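Local structure of germination protein (Bacillus megaterium, 6O59) at residues 155-160 and 253-258; 161-166 and 242-247; 151-156 and 183-188; 211-216 and 232-237; 199-204 and 264-269. The protein forms the A subunit of the spore germinant receptor GerK3, of which this chain is the N-terminal domain, and probably takes part in triggering spore germination. All coordinates share one frame; numbering follows the deposited sequence.

Contact 1 (155-160 and 253-258); sequences TNLAMV and AIFVDG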
# COMPACT_ATOMS: atom_id res chain seq x y z
N THR A 155 -10.02 4.20 -1.77
CA THR A 155 -10.58 4.46 -0.45
C THR A 155 -10.66 3.15 0.34
O THR A 155 -10.25 3.11 1.50
CB THR A 155 -11.94 5.14 -0.59
OG1 THR A 155 -11.80 6.35 -1.35
CG2 THR A 155 -12.57 5.46 0.75
N ASN A 156 -11.17 2.08 -0.30
CA ASN A 156 -11.32 0.75 0.29
C ASN A 156 -9.96 0.14 0.71
O ASN A 156 -9.86 -0.40 1.81
CB ASN A 156 -12.05 -0.18 -0.69
CG ASN A 156 -13.49 0.20 -0.95
OD1 ASN A 156 -14.08 1.02 -0.24
ND2 ASN A 156 -14.08 -0.36 -1.99
N LEU A 157 -8.92 0.26 -0.14
CA LEU A 157 -7.58 -0.25 0.16
C LEU A 157 -7.00 0.43 1.38
O LEU A 157 -6.46 -0.24 2.26
CB LEU A 157 -6.60 -0.06 -1.01
CG LEU A 157 -6.99 -0.57 -2.39
CD1 LEU A 157 -5.85 -0.36 -3.37
CD2 LEU A 157 -7.51 -2.03 -2.34
N ALA A 158 -7.17 1.77 1.44
CA ALA A 158 -6.73 2.63 2.53
C ALA A 158 -7.40 2.20 3.85
O ALA A 158 -6.73 2.15 4.89
CB ALA A 158 -7.04 4.08 2.19
N MET A 159 -8.69 1.83 3.80
CA MET A 159 -9.44 1.38 4.98
C MET A 159 -8.83 0.11 5.57
O MET A 159 -8.66 0.06 6.78
CB MET A 159 -10.93 1.19 4.65
CG MET A 159 -11.63 2.51 4.36
SD MET A 159 -13.38 2.39 3.94
CE MET A 159 -14.05 2.53 5.53
N VAL A 160 -8.45 -0.86 4.72
CA VAL A 160 -7.83 -2.12 5.15
C VAL A 160 -6.43 -1.83 5.74
O VAL A 160 -6.12 -2.28 6.85
CB VAL A 160 -7.76 -3.17 4.00
CG1 VAL A 160 -7.02 -4.43 4.46
CG2 VAL A 160 -9.15 -3.52 3.46
N ALA A 253 -8.65 -11.04 -0.42
CA ALA A 253 -9.67 -9.99 -0.54
C ALA A 253 -9.62 -9.35 -1.95
O ALA A 253 -8.55 -9.04 -2.45
CB ALA A 253 -9.47 -8.93 0.55
N ILE A 254 -10.78 -9.20 -2.59
CA ILE A 254 -10.87 -8.61 -3.93
C ILE A 254 -11.75 -7.38 -3.86
O ILE A 254 -12.86 -7.43 -3.34
CB ILE A 254 -11.40 -9.62 -4.99
CG1 ILE A 254 -10.52 -10.89 -5.06
CG2 ILE A 254 -11.56 -8.97 -6.37
CD1 ILE A 254 -11.33 -12.16 -5.19
N PHE A 255 -11.24 -6.27 -4.41
CA PHE A 255 -11.96 -5.01 -4.52
C PHE A 255 -12.18 -4.69 -5.99
O PHE A 255 -11.21 -4.52 -6.74
CB PHE A 255 -11.22 -3.86 -3.81
CG PHE A 255 -11.21 -4.03 -2.32
CD1 PHE A 255 -12.32 -3.70 -1.56
CD2 PHE A 255 -10.10 -4.57 -1.67
CE1 PHE A 255 -12.32 -3.89 -0.19
CE2 PHE A 255 -10.09 -4.73 -0.29
CZ PHE A 255 -11.19 -4.38 0.44
N VAL A 256 -13.45 -4.65 -6.39
CA VAL A 256 -13.88 -4.35 -7.76
C VAL A 256 -14.33 -2.88 -7.83
O VAL A 256 -15.04 -2.41 -6.94
CB VAL A 256 -14.99 -5.32 -8.22
CG1 VAL A 256 -15.32 -5.13 -9.70
CG2 VAL A 256 -14.58 -6.77 -7.94
N ASP A 257 -13.90 -2.16 -8.88
CA ASP A 257 -14.24 -0.77 -9.12
C ASP A 257 -15.76 -0.60 -9.24
O ASP A 257 -16.41 -1.29 -10.02
CB ASP A 257 -13.53 -0.26 -10.39
CG ASP A 257 -13.61 1.23 -10.64
OD1 ASP A 257 -13.76 1.99 -9.66
OD2 ASP A 257 -13.48 1.64 -11.81
N GLY A 258 -16.30 0.28 -8.39
CA GLY A 258 -17.73 0.58 -8.34
C GLY A 258 -18.56 -0.26 -7.38
O GLY A 258 -19.72 0.08 -7.15
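Asn-156 and Phe-255 face each other where a turn of helix 155-160 lies over strand 253-256, the two short axes 9.9 Å apart and running nearly antiparallel at 153°. This is helix-on-sheet packing in an alpha/beta layer: helix 153-163 covers one face of the second of the domain's two five-stranded antiparallel sheets. Phe-255 is the single strand residue that carries the contact, its CB directed at the helix and its ring set among three helix side chains, all at oblique angles. Asn-156 offers the aliphatic part of its side chain, CB lying 3.6 Å from Phe-255 CD1. The amide plane is turned 43° from the ring, while its OD1 accepts a hydrogen bond from Thr-150 N and so has a polar partner despite burial. Leu-157 runs past the ring in the opposite sense to Phe-255, its CD2 branch meeting the CD2 side. Phe-149 completes the surroundings with an edge-to-face ring contact. One turn on from Asn-156, the CG2 branch of Val-160, anti to its own carbonyl carbon, reaches the far end of the ring, 3.7 Å from Phe-255 CZ.

Contact 2 (161-166 and 242-247); sequences RRIIKT and VVAGNL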
# COMPACT_ATOMS: atom_id res chain seq x y z
N ARG A 161 -5.61 -1.04 5.00
CA ARG A 161 -4.26 -0.59 5.37
C ARG A 161 -4.17 0.08 6.75
O ARG A 161 -3.09 0.18 7.33
CB ARG A 161 -3.73 0.41 4.33
CG ARG A 161 -3.24 -0.24 3.04
CD ARG A 161 -2.03 -1.12 3.28
NE ARG A 161 -1.25 -1.28 2.07
CZ ARG A 161 -0.38 -2.26 1.88
NH1 ARG A 161 -0.18 -3.17 2.82
NH2 ARG A 161 0.28 -2.35 0.73
N ARG A 162 -5.30 0.62 7.23
CA ARG A 162 -5.40 1.32 8.50
C ARG A 162 -5.53 0.32 9.64
O ARG A 162 -5.10 0.62 10.75
CB ARG A 162 -6.58 2.28 8.48
CG ARG A 162 -6.24 3.60 7.85
CD ARG A 162 -7.30 4.65 8.11
NE ARG A 162 -7.03 5.92 7.42
CZ ARG A 162 -7.62 6.31 6.29
NH1 ARG A 162 -8.48 5.50 5.67
NH2 ARG A 162 -7.35 7.49 5.76
N ILE A 163 -6.11 -0.87 9.34
CA ILE A 163 -6.34 -1.99 10.26
C ILE A 163 -5.16 -2.99 10.23
O ILE A 163 -4.64 -3.35 11.28
CB ILE A 163 -7.70 -2.70 9.95
CG1 ILE A 163 -8.85 -1.68 9.85
CG2 ILE A 163 -8.00 -3.79 10.99
CD1 ILE A 163 -10.20 -2.25 9.75
N ILE A 164 -4.78 -3.48 9.02
CA ILE A 164 -3.67 -4.43 8.87
C ILE A 164 -2.43 -3.62 8.56
O ILE A 164 -2.29 -3.14 7.43
CB ILE A 164 -3.98 -5.52 7.79
CG1 ILE A 164 -5.29 -6.27 8.08
CG2 ILE A 164 -2.82 -6.50 7.59
CD1 ILE A 164 -5.28 -7.21 9.26
N LYS A 165 -1.54 -3.46 9.54
CA LYS A 165 -0.32 -2.65 9.35
C LYS A 165 0.97 -3.54 9.15
O LYS A 165 2.02 -3.32 9.78
CB LYS A 165 -0.14 -1.65 10.51
CG LYS A 165 -1.32 -0.70 10.74
CD LYS A 165 -0.97 0.30 11.84
CE LYS A 165 -2.14 1.14 12.32
NZ LYS A 165 -3.05 0.39 13.24
N THR A 166 0.91 -4.50 8.24
CA THR A 166 2.08 -5.32 7.94
C THR A 166 2.60 -5.05 6.50
O THR A 166 1.78 -4.94 5.56
CB THR A 166 1.81 -6.83 8.16
OG1 THR A 166 2.99 -7.56 7.82
CG2 THR A 166 0.66 -7.37 7.33
N VAL A 242 -13.94 -7.23 9.01
CA VAL A 242 -14.26 -8.59 8.55
C VAL A 242 -13.23 -9.00 7.47
O VAL A 242 -12.75 -10.15 7.50
CB VAL A 242 -15.73 -8.72 8.09
CG1 VAL A 242 -16.03 -10.11 7.52
CG2 VAL A 242 -16.68 -8.42 9.25
N VAL A 243 -12.86 -8.06 6.57
CA VAL A 243 -11.84 -8.29 5.53
C VAL A 243 -10.50 -8.55 6.23
O VAL A 243 -9.85 -9.55 5.95
CB VAL A 243 -11.77 -7.11 4.52
CG1 VAL A 243 -10.46 -7.12 3.73
CG2 VAL A 243 -12.96 -7.14 3.57
N ALA A 244 -10.15 -7.69 7.19
CA ALA A 244 -8.92 -7.79 7.99
C ALA A 244 -8.83 -9.18 8.67
O ALA A 244 -7.79 -9.84 8.56
CB ALA A 244 -8.87 -6.67 9.01
N GLY A 245 -9.92 -9.64 9.28
CA GLY A 245 -9.98 -10.93 9.94
C GLY A 245 -9.71 -12.08 8.99
O GLY A 245 -8.89 -12.96 9.30
N ASN A 246 -10.36 -12.07 7.80
CA ASN A 246 -10.15 -13.13 6.80
C ASN A 246 -8.74 -13.10 6.21
O ASN A 246 -8.17 -14.16 5.94
CB ASN A 246 -11.18 -13.08 5.71
CG ASN A 246 -12.54 -13.54 6.17
OD1 ASN A 246 -13.50 -12.78 6.18
ND2 ASN A 246 -12.64 -14.78 6.61
N LEU A 247 -8.16 -11.89 6.06
CA LEU A 247 -6.79 -11.76 5.57
C LEU A 247 -5.81 -12.41 6.55
O LEU A 247 -4.90 -13.10 6.10
CB LEU A 247 -6.40 -10.30 5.29
CG LEU A 247 -6.96 -9.67 4.04
CD1 LEU A 247 -6.79 -8.18 4.09
CD2 LEU A 247 -6.35 -10.26 2.76
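Ile-163 and Ile-164 make a purely apolar contact with Ala-244, joining the C-terminal end of helix 153-163 to helix 240-248, two helices that cover the same face of the second antiparallel sheet. The first helix is only weakly bonded over about 161-163, and the chain then leaves it; the two isoleucines therefore meet the alanine from the last of the helix and from the segment just after it. Ile-163 uses its CG2 methyl, which stands anti to the backbone N and comes to 3.6 Å from Ala-244 CB. Ile-164 makes the broader contact, with two atoms: CG1 is 3.7 Å from Ala-244 CB, and CD1 reaches both that methyl and the backbone oxygen, 3.7 Å from Ala-244 O. Its side chain is folded (chi2 -71°), which lays the CD1 end beside the alanine. Toward the sheet, Ile-164 and Leu-247 both pack on Leu-169 and Ile-189, so the two segments also share a footing on strands 169-176 and 182-189. Arg-161 takes no part and forms a salt bridge with Asp-26. With a methyl as the main side-chain contribution of helix 240-248, the backbones come close, 6.3 Å between Ile-164 CA and Ala-244 CA. No hydrogen bond or charge pair crosses the contact, so its cohesion rests on shape and on the burial of aliphatic surface.

Contact 3 (151-156 and 183-188); sequences ESIGTN and DVTLMY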
# COMPACT_ATOMS: atom_id res chain seq x y z
N GLU A 151 -17.52 3.02 -3.18
CA GLU A 151 -17.44 2.63 -4.59
C GLU A 151 -16.00 2.77 -5.13
O GLU A 151 -15.70 2.26 -6.22
CB GLU A 151 -18.41 3.46 -5.44
CG GLU A 151 -19.81 3.60 -4.86
CD GLU A 151 -20.96 3.20 -5.78
OE1 GLU A 151 -21.85 2.45 -5.31
OE2 GLU A 151 -20.98 3.63 -6.95
N SER A 152 -15.10 3.43 -4.35
CA SER A 152 -13.70 3.69 -4.72
C SER A 152 -12.75 2.62 -4.18
O SER A 152 -12.66 2.46 -2.97
CB SER A 152 -13.28 5.06 -4.19
OG SER A 152 -11.91 5.31 -4.45
N ILE A 153 -11.98 1.96 -5.08
CA ILE A 153 -10.97 0.96 -4.71
C ILE A 153 -9.94 1.63 -3.78
O ILE A 153 -9.67 1.09 -2.70
CB ILE A 153 -10.26 0.27 -5.93
CG1 ILE A 153 -11.20 -0.65 -6.69
CG2 ILE A 153 -8.99 -0.50 -5.50
CD1 ILE A 153 -10.58 -1.27 -7.97
N GLY A 154 -9.41 2.78 -4.20
CA GLY A 154 -8.40 3.54 -3.46
C GLY A 154 -8.76 3.79 -2.01
O GLY A 154 -7.93 3.57 -1.12
N THR A 155 -10.02 4.20 -1.77
CA THR A 155 -10.58 4.46 -0.45
C THR A 155 -10.66 3.15 0.34
O THR A 155 -10.25 3.11 1.50
CB THR A 155 -11.94 5.14 -0.59
OG1 THR A 155 -11.80 6.35 -1.35
CG2 THR A 155 -12.57 5.46 0.75
N ASN A 156 -11.17 2.08 -0.30
CA ASN A 156 -11.32 0.75 0.29
C ASN A 156 -9.96 0.14 0.71
O ASN A 156 -9.86 -0.40 1.81
CB ASN A 156 -12.05 -0.18 -0.69
CG ASN A 156 -13.49 0.20 -0.95
OD1 ASN A 156 -14.08 1.02 -0.24
ND2 ASN A 156 -14.08 -0.36 -1.99
N ASP A 183 -11.35 -2.51 -13.45
CA ASP A 183 -10.20 -2.45 -12.56
C ASP A 183 -10.53 -3.16 -11.26
O ASP A 183 -11.63 -3.01 -10.72
CB ASP A 183 -9.75 -1.01 -12.32
CG ASP A 183 -9.10 -0.41 -13.54
OD1 ASP A 183 -7.94 -0.75 -13.82
OD2 ASP A 183 -9.77 0.37 -14.24
N VAL A 184 -9.58 -3.98 -10.81
CA VAL A 184 -9.70 -4.82 -9.64
C VAL A 184 -8.37 -4.81 -8.87
O VAL A 184 -7.31 -4.84 -9.50
CB VAL A 184 -10.09 -6.25 -10.12
CG1 VAL A 184 -9.55 -7.35 -9.21
CG2 VAL A 184 -11.60 -6.37 -10.28
N THR A 185 -8.44 -4.80 -7.52
CA THR A 185 -7.25 -4.95 -6.68
C THR A 185 -7.47 -6.18 -5.77
O THR A 185 -8.48 -6.29 -5.07
CB THR A 185 -6.87 -3.66 -5.94
OG1 THR A 185 -6.41 -2.71 -6.90
CG2 THR A 185 -5.74 -3.89 -4.92
N LEU A 186 -6.52 -7.10 -5.83
CA LEU A 186 -6.43 -8.35 -5.07
C LEU A 186 -5.51 -8.15 -3.84
O LEU A 186 -4.48 -7.51 -3.96
CB LEU A 186 -5.84 -9.40 -6.04
CG LEU A 186 -5.84 -10.87 -5.62
CD1 LEU A 186 -6.04 -11.74 -6.82
CD2 LEU A 186 -4.53 -11.25 -4.95
N MET A 187 -5.88 -8.72 -2.69
CA MET A 187 -5.14 -8.64 -1.42
C MET A 187 -4.93 -10.01 -0.78
O MET A 187 -5.86 -10.82 -0.76
CB MET A 187 -5.93 -7.80 -0.41
CG MET A 187 -5.52 -6.40 -0.31
SD MET A 187 -6.62 -5.72 0.94
CE MET A 187 -6.60 -4.02 0.48
N TYR A 188 -3.76 -10.22 -0.16
CA TYR A 188 -3.42 -11.42 0.60
C TYR A 188 -2.21 -11.11 1.48
O TYR A 188 -1.42 -10.24 1.12
CB TYR A 188 -3.15 -12.64 -0.32
CG TYR A 188 -1.93 -12.50 -1.21
CD1 TYR A 188 -2.00 -11.83 -2.43
CD2 TYR A 188 -0.71 -13.07 -0.84
CE1 TYR A 188 -0.87 -11.70 -3.24
CE2 TYR A 188 0.42 -12.94 -1.64
CZ TYR A 188 0.34 -12.26 -2.85
OH TYR A 188 1.46 -12.14 -3.63
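Ile-153 provides almost the whole helical side of this contact and meets Thr-185 and Asp-183 on the strand with different branches. The side chains of Ile-153 and Thr-185 meet at a slant, and the CG2 methyl of Ile-153, anti to the backbone N, lies 3.7 Å from Thr-185 OG1 and 3.8 Å from Thr-185 CB. That hydroxyl has its polar partner in Ser-173 OG on the adjacent strand, so the isoleucine adds only van der Waals contact. The other branch is extended (chi2 175°) and carries CD1 on to the backbone, 3.4 Å from Asp-183 O. Asp-183 starts out toward the helix at CB, but its carboxylate turns off to a salt bridge with Lys-175. Ser-152 holds the N-cap position, so Ile-153 is the first residue of helix 153-163. The contact thus seats the start of this helix on strand 182-189, a strand flanked in its antiparallel sheet by 169-176 and 252-256, with Leu-157 continuing the packing over Thr-185 and Met-187 on the next turn.

Contact 4 (211-216 and 232-237); sequences DSILES and PTIYNT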
# COMPACT_ATOMS: atom_id res chain seq x y z
N ASP A 211 -19.28 -9.71 -13.88
CA ASP A 211 -20.61 -9.11 -13.98
C ASP A 211 -21.68 -10.17 -13.69
O ASP A 211 -22.52 -9.96 -12.82
CB ASP A 211 -20.79 -8.46 -15.34
CG ASP A 211 -19.78 -7.36 -15.61
OD1 ASP A 211 -18.68 -7.68 -16.11
OD2 ASP A 211 -20.09 -6.18 -15.32
N SER A 212 -21.58 -11.33 -14.37
CA SER A 212 -22.47 -12.48 -14.22
C SER A 212 -22.40 -13.04 -12.78
O SER A 212 -23.44 -13.31 -12.17
CB SER A 212 -22.10 -13.54 -15.25
OG SER A 212 -22.57 -14.83 -14.91
N ILE A 213 -21.17 -13.17 -12.23
CA ILE A 213 -20.91 -13.65 -10.88
C ILE A 213 -21.61 -12.75 -9.87
O ILE A 213 -22.33 -13.26 -9.01
CB ILE A 213 -19.38 -13.77 -10.61
CG1 ILE A 213 -18.73 -14.98 -11.34
CG2 ILE A 213 -19.04 -13.79 -9.11
CD1 ILE A 213 -19.21 -16.46 -10.96
N LEU A 214 -21.43 -11.43 -9.98
CA LEU A 214 -22.03 -10.47 -9.05
C LEU A 214 -23.54 -10.39 -9.20
O LEU A 214 -24.24 -10.41 -8.20
CB LEU A 214 -21.39 -9.08 -9.17
CG LEU A 214 -19.94 -8.96 -8.67
CD1 LEU A 214 -19.40 -7.62 -8.96
CD2 LEU A 214 -19.81 -9.27 -7.18
N GLU A 215 -24.04 -10.38 -10.45
CA GLU A 215 -25.47 -10.33 -10.75
C GLU A 215 -26.19 -11.57 -10.19
O GLU A 215 -27.35 -11.46 -9.78
CB GLU A 215 -25.68 -10.23 -12.26
CG GLU A 215 -26.91 -9.45 -12.65
CD GLU A 215 -27.13 -9.33 -14.15
OE1 GLU A 215 -26.16 -9.55 -14.92
OE2 GLU A 215 -28.27 -9.01 -14.56
N SER A 216 -25.50 -12.73 -10.14
CA SER A 216 -26.04 -13.99 -9.59
C SER A 216 -26.26 -13.88 -8.07
O SER A 216 -27.03 -14.65 -7.51
CB SER A 216 -25.12 -15.17 -9.90
OG SER A 216 -25.24 -15.65 -11.23
N PRO A 232 -13.44 -19.74 -7.18
CA PRO A 232 -13.77 -19.83 -5.75
C PRO A 232 -15.10 -19.15 -5.43
O PRO A 232 -15.44 -18.14 -6.05
CB PRO A 232 -12.58 -19.12 -5.09
CG PRO A 232 -12.16 -18.05 -6.13
CD PRO A 232 -12.76 -18.45 -7.47
N THR A 233 -15.83 -19.69 -4.45
CA THR A 233 -17.05 -19.05 -3.95
C THR A 233 -16.62 -17.77 -3.27
O THR A 233 -15.53 -17.74 -2.69
CB THR A 233 -17.82 -19.96 -3.01
OG1 THR A 233 -16.98 -20.35 -1.91
CG2 THR A 233 -18.37 -21.15 -3.72
N ILE A 234 -17.42 -16.71 -3.39
CA ILE A 234 -17.01 -15.43 -2.80
C ILE A 234 -18.04 -14.96 -1.76
O ILE A 234 -19.24 -15.26 -1.86
CB ILE A 234 -16.72 -14.32 -3.87
CG1 ILE A 234 -17.95 -14.04 -4.77
CG2 ILE A 234 -15.49 -14.67 -4.71
CD1 ILE A 234 -17.86 -12.79 -5.67
N TYR A 235 -17.54 -14.22 -0.76
CA TYR A 235 -18.34 -13.65 0.30
C TYR A 235 -18.20 -12.12 0.27
O TYR A 235 -17.08 -11.61 0.32
CB TYR A 235 -17.94 -14.24 1.65
CG TYR A 235 -18.48 -13.50 2.85
CD1 TYR A 235 -19.83 -13.56 3.19
CD2 TYR A 235 -17.63 -12.73 3.66
CE1 TYR A 235 -20.33 -12.86 4.29
CE2 TYR A 235 -18.12 -12.04 4.76
CZ TYR A 235 -19.47 -12.11 5.08
OH TYR A 235 -19.94 -11.43 6.16
N ASN A 236 -19.31 -11.39 0.15
CA ASN A 236 -19.31 -9.93 0.11
C ASN A 236 -19.50 -9.33 1.52
O ASN A 236 -20.41 -9.70 2.25
CB ASN A 236 -20.40 -9.42 -0.83
CG ASN A 236 -21.82 -9.74 -0.41
OD1 ASN A 236 -22.18 -10.89 -0.13
ND2 ASN A 236 -22.68 -8.74 -0.37
N THR A 237 -18.65 -8.36 1.88
CA THR A 237 -18.73 -7.67 3.18
C THR A 237 -18.44 -6.20 2.99
O THR A 237 -17.51 -5.82 2.27
CB THR A 237 -17.78 -8.31 4.23
OG1 THR A 237 -17.81 -7.54 5.42
CG2 THR A 237 -16.34 -8.44 3.76
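Ile-213 and Leu-214 of the short helix 210-215 meet Ile-234 in the segment leading into strand 235-237, an outermost strand of the second antiparallel sheet. The contact lies at the domain surface, its centre about 25 Å from the centre of the chain. It is small and centres on one methyl: Ile-234 CD1 comes 3.8 Å from Ile-213 CG2 and 4.3 Å from Leu-214 CD2. Ile-234 extends its longer branch toward the helix. CG1 sits between the backbone N and the carbonyl carbon (chi1 59°), and with chi2 near 169° the chain is stretched out, carrying CD1 across the gap between backbones whose CA atoms, Ile-213 and Ile-234, are 9.1 Å apart. Ile-213 and Ile-234 cross at a slant, while Leu-214 supplies only the end of its side chain. Leu-263 of the neighbouring strand 262-265 touches both Leu-214 and Ile-234 and ties the contact to the sheet. Within 211-216, Ser-216 OG gives a 3.1 Å hydrogen bond to Ser-212 O from 35° above the carbonyl plane. The same oxygen takes the backbone bond from Ser-216 N on the opposite face, so two donors grip it. No polar bond passes between the two segments: what joins them is a few aliphatic groups, and the interface itself is hydrophobic although it lies at the surface.

Contact 5 (199-204 and 264-269); sequences KEIRKR and IAPALF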
# COMPACT_ATOMS: atom_id res chain seq x y z
N LYS A 199 -2.34 -18.45 -6.23
CA LYS A 199 -2.12 -18.71 -7.67
C LYS A 199 -3.42 -19.13 -8.37
O LYS A 199 -3.69 -18.65 -9.46
CB LYS A 199 -1.03 -19.80 -7.91
CG LYS A 199 0.36 -19.61 -7.26
CD LYS A 199 1.05 -18.23 -7.46
CE LYS A 199 1.09 -17.40 -6.18
NZ LYS A 199 1.98 -16.23 -6.33
N GLU A 200 -4.23 -20.00 -7.72
CA GLU A 200 -5.49 -20.50 -8.27
C GLU A 200 -6.57 -19.43 -8.32
O GLU A 200 -7.28 -19.35 -9.32
CB GLU A 200 -6.00 -21.72 -7.49
CG GLU A 200 -5.33 -23.03 -7.92
CD GLU A 200 -5.21 -23.30 -9.41
OE1 GLU A 200 -6.22 -23.14 -10.14
OE2 GLU A 200 -4.10 -23.67 -9.85
N ILE A 201 -6.70 -18.61 -7.27
CA ILE A 201 -7.71 -17.56 -7.24
C ILE A 201 -7.38 -16.47 -8.30
O ILE A 201 -8.29 -16.04 -9.03
CB ILE A 201 -7.87 -16.99 -5.81
CG1 ILE A 201 -8.60 -18.04 -4.92
CG2 ILE A 201 -8.60 -15.63 -5.83
CD1 ILE A 201 -8.67 -17.78 -3.47
N ARG A 202 -6.09 -16.10 -8.43
CA ARG A 202 -5.60 -15.11 -9.39
C ARG A 202 -5.90 -15.58 -10.83
O ARG A 202 -6.43 -14.79 -11.62
CB ARG A 202 -4.10 -14.88 -9.18
CG ARG A 202 -3.45 -13.83 -10.10
CD ARG A 202 -1.94 -13.95 -10.06
NE ARG A 202 -1.40 -13.64 -8.74
CZ ARG A 202 -0.34 -14.22 -8.19
NH1 ARG A 202 0.07 -13.87 -6.98
NH2 ARG A 202 0.32 -15.17 -8.85
N LYS A 203 -5.59 -16.86 -11.14
CA LYS A 203 -5.82 -17.53 -12.42
C LYS A 203 -7.32 -17.47 -12.79
O LYS A 203 -7.64 -17.05 -13.90
CB LYS A 203 -5.32 -18.98 -12.35
CG LYS A 203 -5.68 -19.90 -13.51
CD LYS A 203 -5.42 -21.36 -13.15
CE LYS A 203 -6.19 -22.33 -14.02
NZ LYS A 203 -5.98 -23.74 -13.59
N ARG A 204 -8.22 -17.82 -11.85
CA ARG A 204 -9.67 -17.79 -12.05
C ARG A 204 -10.18 -16.39 -12.33
O ARG A 204 -11.03 -16.21 -13.20
CB ARG A 204 -10.43 -18.38 -10.85
CG ARG A 204 -10.25 -19.88 -10.63
CD ARG A 204 -10.70 -20.73 -11.81
NE ARG A 204 -11.09 -22.08 -11.40
CZ ARG A 204 -10.24 -23.08 -11.17
NH1 ARG A 204 -8.93 -22.87 -11.26
NH2 ARG A 204 -10.68 -24.28 -10.83
N ILE A 264 -14.39 -11.72 -0.25
CA ILE A 264 -13.52 -12.68 0.43
C ILE A 264 -13.57 -13.98 -0.33
O ILE A 264 -14.67 -14.46 -0.66
CB ILE A 264 -13.95 -12.85 1.91
CG1 ILE A 264 -13.83 -11.52 2.72
CG2 ILE A 264 -13.23 -14.03 2.61
CD1 ILE A 264 -12.46 -10.89 2.81
N ALA A 265 -12.40 -14.54 -0.64
CA ALA A 265 -12.30 -15.81 -1.36
C ALA A 265 -11.21 -16.73 -0.76
O ALA A 265 -10.12 -16.27 -0.44
CB ALA A 265 -12.04 -15.56 -2.84
N PRO A 266 -11.49 -18.04 -0.61
CA PRO A 266 -12.76 -18.75 -0.86
C PRO A 266 -13.71 -18.49 0.32
O PRO A 266 -13.24 -18.28 1.44
CB PRO A 266 -12.33 -20.23 -0.99
CG PRO A 266 -10.81 -20.24 -0.84
CD PRO A 266 -10.49 -18.99 -0.09
N ALA A 267 -15.03 -18.45 0.07
CA ALA A 267 -16.01 -18.18 1.13
C ALA A 267 -16.03 -19.31 2.19
O ALA A 267 -16.17 -19.03 3.37
CB ALA A 267 -17.40 -17.99 0.53
N LEU A 268 -15.84 -20.57 1.76
CA LEU A 268 -15.74 -21.71 2.67
C LEU A 268 -14.27 -22.15 2.66
O LEU A 268 -13.76 -22.60 1.64
CB LEU A 268 -16.71 -22.84 2.28
CG LEU A 268 -16.87 -23.98 3.27
CD1 LEU A 268 -17.56 -23.53 4.55
CD2 LEU A 268 -17.63 -25.12 2.64
N PHE A 269 -13.59 -21.90 3.79
CA PHE A 269 -12.17 -22.12 3.99
C PHE A 269 -11.93 -22.64 5.40
O PHE A 269 -11.85 -21.86 6.36
CB PHE A 269 -11.44 -20.79 3.73
CG PHE A 269 -9.94 -20.84 3.57
CD1 PHE A 269 -9.36 -21.35 2.42
CD2 PHE A 269 -9.10 -20.29 4.53
CE1 PHE A 269 -7.98 -21.37 2.25
CE2 PHE A 269 -7.72 -20.30 4.37
CZ PHE A 269 -7.16 -20.84 3.22
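Ile-201 of helix 195-206 packs on Ala-265 and Pro-266 at the C-terminal end of strand 262-265, on the sheet face opposite helices 153-163 and 240-248. One methyl does the touching. Ile-201 CD1, at the end of an extended side chain (chi2 171°), lies over the peptide that leaves the strand, 3.7 Å from Ala-265 O and 4.1 Å from Ala-265 CB. It also meets the proline ring, 4.0 Å from Pro-266 CD. The Ala-265 to Pro-266 peptide is cis and comes just at the end of the strand. Pro-232 touches Ile-201 as well, adding to the apolar surroundings. The charged residues of the helix lie away from this contact: Glu-200 OE1 is shared between Arg-204 NH1, at 2.9 Å, and Lys-203 NZ, while Arg-202 reaches Glu-172 in a salt bridge. An amphipathic helix laid with its apolar side on a beta-sheet, as here, is characteristic of layered alpha/beta folds.

Overall arrangement
All five contacts belong to the half of the domain built on the second antiparallel sheet. Contacts 1, 2 and 3 share helix 153-163: contact 3 involves its start and strand 182-189, contact 1 its middle and the neighbouring strand 252-256, and contact 2 joins its end to helix 240-248. Contact 5 holds the opposite face through helix 195-206, and contact 4 lies at the sheet's edge, linked to contact 5 by pairing of strands 235-237 and 262-265. Contacts 1, 2 and 5 are buried, contact 3 partly so, and contact 4 is at the surface. None has a hydrogen bond or salt bridge across its segments; an aromatic ring fills contact 1 alone, while aliphatic methyls serve the others.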